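Local coordinates for SAM-dependent O-methyltransferase (Thermotoga maritima, PDB 1O54), which probably transfers a methyl group from S-adenosyl-L-methionine to N1 of adenosine 58 in tRNA, at residues F103-L108 / A128-A133; P80-E85 / T158-I163; L152-L157 / V166-R171; F209-P214 / Q220-K225. All coordinates share one frame; numbering follows the deposited sequence.

Contact 1: residues F103-L108 / A128-A133; sequences FIAMML and AVLARA
V129 sets its CG1 anti to the backbone N (chi1 172°), and this turn brings the methyl to A105. L130 holds CG anti to the carbonyl carbon (chi1 -65°), which lets its CD2 come to the same alanine. The contact is helix-to-helix packing in the Rossmann-like core of a class I methyltransferase. It joins helix 98-107 to helix 125-134. The helix backbones come close at A105 and L130, whose CA atoms are 6.3 Å apart. The small side chain of A105 suits so near an approach. Its CB points toward helix 125-134 and meets carbon from two consecutive residues. The touching atoms are all methyl carbons, and no hydrogen bond crosses between the segments. Each segment keeps its own helical bonds, such as L108 N to I104 O at 2.9 Å.

Behind A105, I104 packs on A210 and V212 of strand 207-213, and so ties the helix to the central sheet. The second subunit closes in at V129, which packs on M106 of that subunit, while R132 makes a salt bridge with D109 of that subunit. At the centre of the contact, A105 CB lies 3.8 Å from V129 CG1 and 4.3 Å from L130 CD2.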
loop_
_atom_site.group_PDB
_atom_site.type_symbol
_atom_site.label_atom_id
_atom_site.label_comp_id
_atom_site.label_asym_id
_atom_site.label_seq_id
_atom_site.Cartn_x
_atom_site.Cartn_y
_atom_site.Cartn_z
ATOM N N PHE A 103 -11.048 13.044 4.437
ATOM C CA PHE A 103 -9.833 13.633 3.923
ATOM C C PHE A 103 -10.146 14.797 2.972
ATOM O O PHE A 103 -9.538 15.888 3.065
ATOM C CB PHE A 103 -9.019 12.549 3.239
ATOM C CG PHE A 103 -7.748 13.055 2.597
ATOM C CD1 PHE A 103 -6.656 13.447 3.364
ATOM C CD2 PHE A 103 -7.637 13.086 1.220
ATOM C CE1 PHE A 103 -5.479 13.894 2.750
ATOM C CE2 PHE A 103 -6.483 13.491 0.618
ATOM C CZ PHE A 103 -5.399 13.895 1.379
ATOM N N ILE A 104 -11.088 14.566 2.066
ATOM C CA ILE A 104 -11.443 15.602 1.100
ATOM C C ILE A 104 -11.971 16.839 1.809
ATOM O O ILE A 104 -11.574 17.953 1.486
ATOM C CB ILE A 104 -12.474 15.071 0.128
ATOM C CG1 ILE A 104 -11.825 14.025 -0.796
ATOM C CG2 ILE A 104 -13.099 16.209 -0.631
ATOM C CD1 ILE A 104 -12.821 13.221 -1.523
ATOM N N ALA A 105 -12.814 16.658 2.821
ATOM C CA ALA A 105 -13.381 17.807 3.548
ATOM C C ALA A 105 -12.261 18.608 4.282
ATOM O O ALA A 105 -12.280 19.840 4.310
ATOM C CB ALA A 105 -14.478 17.357 4.497
ATOM N N MET A 106 -11.257 17.927 4.822
ATOM C CA MET A 106 -10.175 18.613 5.461
ATOM C C MET A 106 -9.303 19.296 4.436
ATOM O O MET A 106 -8.866 20.417 4.667
ATOM C CB MET A 106 -9.352 17.694 6.347
ATOM C CG MET A 106 -8.454 18.503 7.313
ATOM S SD MET A 106 -7.622 17.450 8.485
ATOM C CE MET A 106 -6.598 18.689 9.420
ATOM N N MET A 107 -9.032 18.632 3.315
ATOM C CA MET A 107 -8.196 19.248 2.243
ATOM C C MET A 107 -8.853 20.520 1.667
ATOM O O MET A 107 -8.123 21.488 1.329
ATOM C CB MET A 107 -7.888 18.267 1.120
ATOM C CG MET A 107 -6.949 17.131 1.556
ATOM S SD MET A 107 -5.242 17.656 1.563
ATOM C CE MET A 107 -4.881 17.379 -0.258
ATOM N N LEU A 108 -10.192 20.489 1.568
ATOM C CA LEU A 108 -11.019 21.660 1.174
ATOM C C LEU A 108 -11.157 22.738 2.275
ATOM O O LEU A 108 -11.716 23.832 2.026
ATOM C CB LEU A 108 -12.402 21.205 0.727
ATOM C CG LEU A 108 -12.479 20.419 -0.577
ATOM C CD1 LEU A 108 -13.873 20.022 -0.905
ATOM C CD2 LEU A 108 -11.880 21.221 -1.757
ATOM N N ALA A 128 -23.386 15.071 3.454
ATOM C CA ALA A 128 -23.461 15.059 4.909
ATOM C C ALA A 128 -22.171 15.446 5.590
ATOM O O ALA A 128 -22.186 16.168 6.602
ATOM C CB ALA A 128 -23.915 13.667 5.376
ATOM N N VAL A 129 -21.049 14.943 5.081
ATOM C CA VAL A 129 -19.758 15.270 5.649
ATOM C C VAL A 129 -19.495 16.788 5.543
ATOM O O VAL A 129 -19.024 17.457 6.496
ATOM C CB VAL A 129 -18.625 14.469 4.949
ATOM C CG1 VAL A 129 -17.267 14.931 5.387
ATOM C CG2 VAL A 129 -18.827 12.989 5.245
ATOM N N LEU A 130 -19.783 17.338 4.366
ATOM C CA LEU A 130 -19.612 18.763 4.127
ATOM C C LEU A 130 -20.546 19.559 5.049
ATOM O O LEU A 130 -20.140 20.593 5.578
ATOM C CB LEU A 130 -19.909 19.073 2.642
ATOM C CG LEU A 130 -18.920 18.425 1.640
ATOM C CD1 LEU A 130 -19.420 18.620 0.196
ATOM C CD2 LEU A 130 -17.495 18.954 1.803
ATOM N N ALA A 131 -21.789 19.099 5.178
ATOM C CA ALA A 131 -22.793 19.781 6.044
ATOM C C ALA A 131 -22.303 19.843 7.496
ATOM O O ALA A 131 -22.435 20.869 8.150
ATOM C CB ALA A 131 -24.122 19.083 5.982
ATOM N N ARG A 132 -21.753 18.750 8.015
ATOM C CA ARG A 132 -21.217 18.775 9.377
ATOM C C ARG A 132 -20.120 19.819 9.479
ATOM O O ARG A 132 -20.070 20.592 10.466
ATOM C CB ARG A 132 -20.682 17.419 9.789
ATOM C CG ARG A 132 -21.750 16.459 10.164
ATOM C CD ARG A 132 -21.184 15.282 10.897
ATOM N NE ARG A 132 -22.232 14.516 11.533
ATOM C CZ ARG A 132 -22.000 13.366 12.162
ATOM N NH1 ARG A 132 -20.782 12.892 12.228
ATOM N NH2 ARG A 132 -22.993 12.731 12.736
ATOM N N ALA A 133 -19.255 19.878 8.473
ATOM C CA ALA A 133 -18.115 20.760 8.508
ATOM C C ALA A 133 -18.414 22.260 8.383
ATOM O O ALA A 133 -17.629 23.072 8.868
ATOM C CB ALA A 133 -17.102 20.361 7.442
#

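Contact 2: residues P80-E85 / T158-I163; sequences PSLIDE and TKWGLI
W160 and E85 meet at the rim of the indole, where helix 82-87 packs against the C-terminal end of helix 147-159. That end is a Schellman motif, with G161 at positive phi just after W160. The facing helix starts with a capping box: D84 N donates to S81 OG at 3.0 Å, and S81 N donates to D84 OD2.

E85 can be followed outward. Its CB and CG lie over the rim of the indole, on the face that L82 also covers. E85 CB is 3.4 Å from W160 NE1 and also touches CE2 and CZ2 of the ring. The chain then bends at chi2 (-81°) and brings OE1 down to the edge at NE1. There E85 OE1 accepts a weak, bent bond from W160 NE1, 3.4 Å long with an N-H...O angle of 149°. The carboxylate is turned 49° from the ring plane. Its stronger partner is R25, which forms a salt bridge with OE1.

L82 makes a CH-pi contact: L82 CD1 sits 4.2 Å from the centroid of the six-membered ring of W160. With an alanine in place of W160, L82 CD1 would probably lose its aromatic face and a gap would open between the helices. A128 of helix 125-134 also packs on W160. The ring atom nearest L82 CD1 is W160 CE3, at 3.8 Å.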
loop_
_atom_site.group_PDB
_atom_site.type_symbol
_atom_site.label_atom_id
_atom_site.label_comp_id
_atom_site.label_asym_id
_atom_site.label_seq_id
_atom_site.Cartn_x
_atom_site.Cartn_y
_atom_site.Cartn_z
ATOM N N PRO A 80 -26.131 4.894 16.017
ATOM C CA PRO A 80 -25.313 4.846 14.800
ATOM C C PRO A 80 -24.566 6.143 14.549
ATOM O O PRO A 80 -25.082 7.248 14.808
ATOM C CB PRO A 80 -26.330 4.619 13.668
ATOM C CG PRO A 80 -27.640 4.621 14.265
ATOM C CD PRO A 80 -27.554 4.825 15.739
ATOM N N SER A 81 -23.363 5.988 14.040
ATOM C CA SER A 81 -22.571 7.137 13.579
ATOM C C SER A 81 -22.988 7.457 12.145
ATOM O O SER A 81 -23.664 6.675 11.473
ATOM C CB SER A 81 -21.073 6.833 13.617
ATOM O OG SER A 81 -20.763 5.734 12.770
ATOM N N LEU A 82 -22.516 8.597 11.660
ATOM C CA LEU A 82 -22.704 8.929 10.269
ATOM C C LEU A 82 -22.052 7.873 9.398
ATOM O O LEU A 82 -22.647 7.444 8.443
ATOM C CB LEU A 82 -22.159 10.318 10.014
ATOM C CG LEU A 82 -22.269 10.794 8.572
ATOM C CD1 LEU A 82 -23.697 10.773 8.099
ATOM C CD2 LEU A 82 -21.675 12.176 8.414
ATOM N N ILE A 83 -20.856 7.419 9.758
ATOM C CA ILE A 83 -20.225 6.310 8.999
ATOM C C ILE A 83 -21.120 5.093 8.953
ATOM O O ILE A 83 -21.380 4.500 7.870
ATOM C CB ILE A 83 -18.862 5.929 9.596
ATOM C CG1 ILE A 83 -17.819 6.997 9.282
ATOM C CG2 ILE A 83 -18.385 4.578 9.020
ATOM C CD1 ILE A 83 -16.432 6.787 9.943
ATOM N N ASP A 84 -21.661 4.712 10.113
ATOM C CA ASP A 84 -22.599 3.591 10.137
ATOM C C ASP A 84 -23.746 3.777 9.164
ATOM O O ASP A 84 -24.098 2.833 8.432
ATOM C CB ASP A 84 -23.200 3.342 11.520
ATOM C CG ASP A 84 -22.174 2.949 12.558
ATOM O OD1 ASP A 84 -21.166 2.257 12.231
ATOM O OD2 ASP A 84 -22.311 3.289 13.756
ATOM N N GLU A 85 -24.333 4.973 9.153
ATOM C CA GLU A 85 -25.433 5.285 8.238
ATOM C C GLU A 85 -25.008 5.228 6.775
ATOM O O GLU A 85 -25.725 4.661 5.965
ATOM C CB GLU A 85 -26.036 6.653 8.525
ATOM C CG GLU A 85 -26.768 6.730 9.868
ATOM C CD GLU A 85 -28.176 6.166 9.842
ATOM O OE1 GLU A 85 -28.651 5.721 8.783
ATOM O OE2 GLU A 85 -28.833 6.155 10.910
ATOM N N THR A 158 -32.176 14.706 6.292
ATOM C CA THR A 158 -33.161 15.013 7.339
ATOM C C THR A 158 -33.006 14.045 8.545
ATOM O O THR A 158 -32.898 14.478 9.709
ATOM C CB THR A 158 -34.576 14.963 6.737
ATOM O OG1 THR A 158 -34.713 16.003 5.743
ATOM C CG2 THR A 158 -35.619 15.267 7.782
ATOM N N LYS A 159 -32.950 12.757 8.234
ATOM C CA LYS A 159 -32.741 11.696 9.224
ATOM C C LYS A 159 -31.434 11.927 9.992
ATOM O O LYS A 159 -31.365 11.635 11.177
ATOM C CB LYS A 159 -32.690 10.314 8.556
ATOM C CG LYS A 159 -33.979 9.794 7.946
ATOM C CD LYS A 159 -33.730 8.447 7.232
ATOM C CE LYS A 159 -34.999 7.884 6.556
ATOM N NZ LYS A 159 -34.711 6.683 5.697
ATOM N N TRP A 160 -30.411 12.475 9.318
ATOM C CA TRP A 160 -29.083 12.609 9.901
ATOM C C TRP A 160 -28.886 13.953 10.596
ATOM O O TRP A 160 -27.781 14.243 11.061
ATOM C CB TRP A 160 -27.969 12.380 8.859
ATOM C CG TRP A 160 -28.010 11.058 8.182
ATOM C CD1 TRP A 160 -28.626 9.903 8.630
ATOM C CD2 TRP A 160 -27.446 10.736 6.915
ATOM N NE1 TRP A 160 -28.480 8.898 7.709
ATOM C CE2 TRP A 160 -27.758 9.382 6.639
ATOM C CE3 TRP A 160 -26.717 11.465 5.953
ATOM C CZ2 TRP A 160 -27.362 8.740 5.466
ATOM C CZ3 TRP A 160 -26.325 10.819 4.778
ATOM C CH2 TRP A 160 -26.640 9.474 4.551
ATOM N N GLY A 161 -29.950 14.765 10.654
ATOM C CA GLY A 161 -29.947 16.030 11.397
ATOM C C GLY A 161 -29.179 17.162 10.743
ATOM O O GLY A 161 -28.719 18.101 11.410
ATOM N N LEU A 162 -29.063 17.083 9.429
ATOM C CA LEU A 162 -28.224 18.013 8.672
ATOM C C LEU A 162 -28.945 18.808 7.571
ATOM O O LEU A 162 -28.364 19.710 6.956
ATOM C CB LEU A 162 -27.086 17.215 8.068
ATOM C CG LEU A 162 -26.118 16.634 9.117
ATOM C CD1 LEU A 162 -25.268 15.545 8.445
ATOM C CD2 LEU A 162 -25.270 17.724 9.731
ATOM N N ILE A 163 -30.220 18.540 7.345
ATOM C CA ILE A 163 -30.923 19.202 6.221
ATOM C C ILE A 163 -30.993 20.726 6.294
ATOM O O ILE A 163 -30.989 21.400 5.260
ATOM C CB ILE A 163 -32.318 18.587 6.031
ATOM C CG1 ILE A 163 -32.935 19.048 4.706
ATOM C CG2 ILE A 163 -33.239 18.952 7.197
ATOM C CD1 ILE A 163 -32.171 18.628 3.502
#

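Contact 3: residues L152-L157 / V166-R171; sequences LAESNL and VTIKVR
I168 CD1 presses on the backbone of helix 147-159, 3.5 Å from E154 CA and 3.7 Å from E154 CB. The methyl also lies close to E154 N and the carbonyl carbon of A153. The isoleucine thus meets main-chain atoms as well as side chains. L157, one turn further along the helix, gives the second point of contact. Its CD1 reaches V166 CG1 at 4.0 Å and lies almost as near to V166 CG2, so one leucine methyl touches both branches of the valine. The two side chains cross at about a right angle. The same CD1 is 4.3 Å from I168 CD1, which links the two points into one apolar patch.

I168 holds CG1 anti to the carbonyl carbon (chi1 -60°), and its nearly extended chi2 carries CD1 out to the helix. V166 and I168 both point toward the helix, while T167 between them bonds through its backbone to V140 and A142 of the next strand. The axes of helical 152-157 and strand 166-169 run nearly antiparallel, at 165°, and come within 9.9 Å.

This is the packing of the beta-alpha-beta unit formed by strand 139-143, helix 147-159 and strand 166-169. I168 lies about 5 Å, side chain to side chain, from E144, a predicted S-adenosyl-L-methionine-binding residue. Helix 125-134 flanks the contact: C127 and A128 pack on L157, while C127 and A131 pack on V166. Strand 166-169 pairs in parallel with strand 139-143.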
loop_
_atom_site.group_PDB
_atom_site.type_symbol
_atom_site.label_atom_id
_atom_site.label_comp_id
_atom_site.label_asym_id
_atom_site.label_seq_id
_atom_site.Cartn_x
_atom_site.Cartn_y
_atom_site.Cartn_z
ATOM N N LEU A 152 -33.855 11.359 -2.276
ATOM C CA LEU A 152 -33.113 10.448 -1.364
ATOM C C LEU A 152 -32.177 11.199 -0.415
ATOM O O LEU A 152 -32.166 11.002 0.805
ATOM C CB LEU A 152 -32.309 9.426 -2.172
ATOM C CG LEU A 152 -31.432 8.427 -1.393
ATOM C CD1 LEU A 152 -32.216 7.683 -0.309
ATOM C CD2 LEU A 152 -30.767 7.456 -2.351
ATOM N N ALA A 153 -31.397 12.099 -0.984
ATOM C CA ALA A 153 -30.535 12.937 -0.184
ATOM C C ALA A 153 -31.290 13.796 0.811
ATOM O O ALA A 153 -30.878 13.949 1.957
ATOM C CB ALA A 153 -29.691 13.776 -1.100
ATOM N N GLU A 154 -32.414 14.375 0.399
ATOM C CA GLU A 154 -33.206 15.166 1.300
ATOM C C GLU A 154 -33.628 14.270 2.478
ATOM O O GLU A 154 -33.520 14.673 3.637
ATOM C CB GLU A 154 -34.424 15.744 0.570
ATOM C CG GLU A 154 -35.320 16.557 1.448
ATOM C CD GLU A 154 -36.583 16.995 0.717
ATOM O OE1 GLU A 154 -37.167 16.207 -0.067
ATOM O OE2 GLU A 154 -36.993 18.105 0.977
ATOM N N SER A 155 -34.097 13.068 2.172
ATOM C CA SER A 155 -34.574 12.134 3.219
ATOM C C SER A 155 -33.434 11.751 4.177
ATOM O O SER A 155 -33.564 11.883 5.397
ATOM C CB SER A 155 -35.141 10.859 2.600
ATOM O OG SER A 155 -35.559 9.959 3.642
ATOM N N ASN A 156 -32.309 11.342 3.606
ATOM C CA ASN A 156 -31.116 10.990 4.411
ATOM C C ASN A 156 -30.623 12.138 5.268
ATOM O O ASN A 156 -30.441 11.985 6.478
ATOM C CB ASN A 156 -29.995 10.484 3.506
ATOM C CG ASN A 156 -30.238 9.090 2.960
ATOM O OD1 ASN A 156 -31.023 8.309 3.520
ATOM N ND2 ASN A 156 -29.576 8.768 1.850
ATOM N N LEU A 157 -30.374 13.310 4.653
ATOM C CA LEU A 157 -29.917 14.472 5.397
ATOM C C LEU A 157 -30.877 14.869 6.511
ATOM O O LEU A 157 -30.448 15.328 7.541
ATOM C CB LEU A 157 -29.619 15.668 4.477
ATOM C CG LEU A 157 -28.419 15.413 3.562
ATOM C CD1 LEU A 157 -28.486 16.361 2.360
ATOM C CD2 LEU A 157 -27.069 15.581 4.242
ATOM N N VAL A 166 -28.234 22.394 4.223
ATOM C CA VAL A 166 -28.084 22.020 2.833
ATOM C C VAL A 166 -29.270 22.519 2.037
ATOM O O VAL A 166 -30.422 22.261 2.386
ATOM C CB VAL A 166 -27.967 20.488 2.646
ATOM C CG1 VAL A 166 -27.727 20.118 1.204
ATOM C CG2 VAL A 166 -26.831 19.946 3.533
ATOM N N THR A 167 -28.975 23.275 0.986
ATOM C CA THR A 167 -29.965 23.706 0.008
ATOM C C THR A 167 -29.830 22.799 -1.206
ATOM O O THR A 167 -28.918 22.952 -2.021
ATOM C CB THR A 167 -29.734 25.180 -0.366
ATOM O OG1 THR A 167 -29.852 26.002 0.804
ATOM C CG2 THR A 167 -30.784 25.700 -1.343
ATOM N N ILE A 168 -30.740 21.849 -1.332
ATOM C CA ILE A 168 -30.753 20.938 -2.481
ATOM C C ILE A 168 -31.457 21.587 -3.646
ATOM O O ILE A 168 -32.640 21.971 -3.511
ATOM C CB ILE A 168 -31.450 19.600 -2.124
ATOM C CG1 ILE A 168 -30.712 18.908 -0.980
ATOM C CG2 ILE A 168 -31.472 18.677 -3.329
ATOM C CD1 ILE A 168 -31.514 17.826 -0.290
ATOM N N LYS A 169 -30.733 21.727 -4.773
ATOM C CA LYS A 169 -31.205 22.427 -5.946
ATOM C C LYS A 169 -31.322 21.455 -7.105
ATOM O O LYS A 169 -30.312 20.858 -7.527
ATOM C CB LYS A 169 -30.254 23.596 -6.268
ATOM C CG LYS A 169 -30.165 24.575 -5.102
ATOM C CD LYS A 169 -29.160 25.725 -5.323
ATOM C CE LYS A 169 -29.530 26.607 -6.460
ATOM N NZ LYS A 169 -28.978 27.998 -6.267
ATOM N N VAL A 170 -32.550 21.245 -7.604
ATOM C CA VAL A 170 -32.728 20.297 -8.664
ATOM C C VAL A 170 -32.510 21.067 -9.934
ATOM O O VAL A 170 -33.439 21.566 -10.545
ATOM C CB VAL A 170 -34.101 19.609 -8.650
ATOM C CG1 VAL A 170 -34.175 18.589 -9.767
ATOM C CG2 VAL A 170 -34.345 18.962 -7.295
ATOM N N ARG A 171 -31.238 21.188 -10.287
ATOM C CA ARG A 171 -30.787 22.117 -11.301
ATOM C C ARG A 171 -29.662 21.499 -12.093
ATOM O O ARG A 171 -28.762 20.888 -11.518
ATOM C CB ARG A 171 -30.277 23.390 -10.637
ATOM C CG ARG A 171 -31.343 24.275 -10.009
ATOM C CD ARG A 171 -32.066 25.158 -11.000
ATOM N NE ARG A 171 -31.096 25.988 -11.695
ATOM C CZ ARG A 171 -30.538 27.091 -11.188
ATOM N NH1 ARG A 171 -30.954 27.578 -10.037
ATOM N NH2 ARG A 171 -29.610 27.756 -11.884
#

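Contact 4: residues F209-P214 / Q220-K225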
loop_
_atom_site.group_PDB
_atom_site.type_symbol
_atom_site.label_atom_id
_atom_site.label_comp_id
_atom_site.label_asym_id
_atom_site.label_seq_id
_atom_site.Cartn_x
_atom_site.Cartn_y
_atom_site.Cartn_z
ATOM N N PHE A 209 -10.925 23.486 -4.736
ATOM C CA PHE A 209 -11.653 22.578 -5.601
ATOM C C PHE A 209 -11.204 21.137 -5.328
ATOM O O PHE A 209 -10.005 20.883 -5.183
ATOM C CB PHE A 209 -11.302 22.944 -7.069
ATOM C CG PHE A 209 -11.778 21.936 -8.088
ATOM C CD1 PHE A 209 -10.967 20.879 -8.503
ATOM C CD2 PHE A 209 -13.079 21.968 -8.551
ATOM C CE1 PHE A 209 -11.428 19.930 -9.419
ATOM C CE2 PHE A 209 -13.542 21.039 -9.491
ATOM C CZ PHE A 209 -12.706 20.010 -9.910
ATOM N N ALA A 210 -12.147 20.192 -5.293
ATOM C CA ALA A 210 -11.810 18.753 -5.291
ATOM C C ALA A 210 -12.756 17.998 -6.184
ATOM O O ALA A 210 -13.923 18.380 -6.313
ATOM C CB ALA A 210 -11.805 18.169 -3.873
ATOM N N THR A 211 -12.270 16.920 -6.792
ATOM C CA THR A 211 -13.126 15.992 -7.527
ATOM C C THR A 211 -12.572 14.560 -7.316
ATOM O O THR A 211 -11.441 14.365 -6.815
ATOM C CB THR A 211 -13.228 16.401 -9.004
ATOM O OG1 THR A 211 -14.255 15.616 -9.687
ATOM C CG2 THR A 211 -11.965 16.138 -9.789
ATOM N N VAL A 212 -13.388 13.570 -7.634
ATOM C CA VAL A 212 -12.973 12.176 -7.547
ATOM C C VAL A 212 -13.162 11.536 -8.910
ATOM O O VAL A 212 -14.123 11.869 -9.634
ATOM C CB VAL A 212 -13.771 11.417 -6.504
ATOM C CG1 VAL A 212 -13.373 11.871 -5.094
ATOM C CG2 VAL A 212 -15.313 11.576 -6.731
ATOM N N CYS A 213 -12.224 10.668 -9.287
ATOM C CA CYS A 213 -12.244 9.965 -10.556
ATOM C C CYS A 213 -11.984 8.484 -10.276
ATOM O O CYS A 213 -11.072 8.146 -9.546
ATOM C CB CYS A 213 -11.138 10.493 -11.494
ATOM S SG CYS A 213 -11.383 12.170 -12.087
ATOM N N PRO A 214 -12.783 7.588 -10.831
ATOM C CA PRO A 214 -12.563 6.174 -10.653
ATOM C C PRO A 214 -11.414 5.564 -11.439
ATOM O O PRO A 214 -10.925 4.521 -11.021
ATOM C CB PRO A 214 -13.887 5.547 -11.118
ATOM C CG PRO A 214 -14.446 6.461 -12.055
ATOM C CD PRO A 214 -14.036 7.851 -11.558
ATOM N N GLN A 220 -6.338 11.764 -15.999
ATOM C CA GLN A 220 -5.571 12.417 -17.051
ATOM C C GLN A 220 -6.375 13.531 -17.729
ATOM O O GLN A 220 -5.866 14.651 -17.917
ATOM C CB GLN A 220 -5.122 11.379 -18.058
ATOM C CG GLN A 220 -4.167 10.336 -17.480
ATOM C CD GLN A 220 -4.167 8.995 -18.210
ATOM O OE1 GLN A 220 -4.698 8.857 -19.322
ATOM N NE2 GLN A 220 -3.573 8.014 -17.586
ATOM N N GLU A 221 -7.623 13.235 -18.115
ATOM C CA GLU A 221 -8.454 14.200 -18.798
ATOM C C GLU A 221 -8.794 15.397 -17.883
ATOM O O GLU A 221 -8.783 16.560 -18.317
ATOM C CB GLU A 221 -9.725 13.513 -19.324
ATOM C CG GLU A 221 -10.574 14.374 -20.251
ATOM C CD GLU A 221 -9.883 14.810 -21.537
ATOM O OE1 GLU A 221 -9.143 14.015 -22.117
ATOM O OE2 GLU A 221 -10.103 15.971 -21.967
ATOM N N THR A 222 -9.043 15.122 -16.607
ATOM C CA THR A 222 -9.407 16.163 -15.654
ATOM C C THR A 222 -8.231 17.085 -15.392
ATOM O O THR A 222 -8.377 18.320 -15.382
ATOM C CB THR A 222 -9.920 15.500 -14.363
ATOM O OG1 THR A 222 -11.063 14.688 -14.660
ATOM C CG2 THR A 222 -10.413 16.559 -13.374
ATOM N N LEU A 223 -7.039 16.498 -15.238
ATOM C CA LEU A 223 -5.834 17.295 -15.059
ATOM C C LEU A 223 -5.571 18.210 -16.248
ATOM O O LEU A 223 -5.191 19.366 -16.058
ATOM C CB LEU A 223 -4.628 16.398 -14.869
ATOM C CG LEU A 223 -4.490 15.713 -13.526
ATOM C CD1 LEU A 223 -3.372 14.707 -13.597
ATOM C CD2 LEU A 223 -4.215 16.715 -12.435
ATOM N N LYS A 224 -5.783 17.707 -17.455
ATOM C CA LYS A 224 -5.589 18.526 -18.660
ATOM C C LYS A 224 -6.466 19.774 -18.592
ATOM O O LYS A 224 -6.027 20.880 -18.904
ATOM C CB LYS A 224 -5.945 17.735 -19.913
ATOM C CG LYS A 224 -5.660 18.519 -21.173
ATOM C CD LYS A 224 -5.690 17.665 -22.395
ATOM C CE LYS A 224 -5.367 18.509 -23.641
ATOM N NZ LYS A 224 -3.907 18.932 -23.682
ATOM N N LYS A 225 -7.717 19.575 -18.207
ATOM C CA LYS A 225 -8.675 20.672 -18.154
ATOM C C LYS A 225 -8.321 21.690 -17.053
ATOM O O LYS A 225 -8.358 22.906 -17.257
ATOM C CB LYS A 225 -10.079 20.090 -18.002
ATOM C CG LYS A 225 -11.155 21.122 -17.850
ATOM C CD LYS A 225 -11.222 22.065 -19.029
ATOM C CE LYS A 225 -11.506 21.315 -20.323
#
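C213 and T222 mark the nearest backbone approach, with CA atoms 8.5 Å apart. F209-C213 is extended strand, and Q220-K225 is a regular helix. Few residues separate them, so helix 216-228 folds back at once over the strand of the mixed sheet it follows, as in the Rossmann-like core of class I methyltransferases. T211 and C213 both point toward the helix, as residues two apart on a strand can.

T222 answers both with its two branches. Its CG2 meets T211 CG2 at 3.9 Å, methyl to methyl, tip to tip. T211 places that methyl between its backbone N and carbonyl carbon, while its OG1 is hydrogen-bonded to L187 O of the neighbouring strand. The other branch of T222, OG1, lies 3.6 Å from C213 SG. I265 of strand 263-269 packs on T211, C213 and T222.

T211 is about 6 Å, side chain to side chain, from D188, a predicted S-adenosyl-L-methionine-binding residue. No hydrogen bond joins the two segments. Both threonine hydroxyls bond elsewhere, T222 OG1 to Q218 O in its own helix. With these two hydroxyls satisfied by L187 O and Q218 O, the strand-helix contact is left mainly to van der Waals packing.

Contacts 1, 2 and 3 cluster, with centres 14 to 17 Å apart. Contact 4 touches contact 1 but lies about 15 Å, nearest atoms, from contact 3 and about 16 Å from contact 2. Contacts 2 and 3 share helix 147-159, and their segments interleave along the chain. Contact 1 falls within the span between the segments of contact 2, and contact 4 comes last. Helix 125-134, part of contact 1, binds the cluster, since it touches both contact 2 and contact 3. Contacts 3 and 4 use different strands of the same mixed sheet. Contacts 1, 2 and 4 also touch the second subunit, so the packing inside the methyltransferase core is continuous with the assembly.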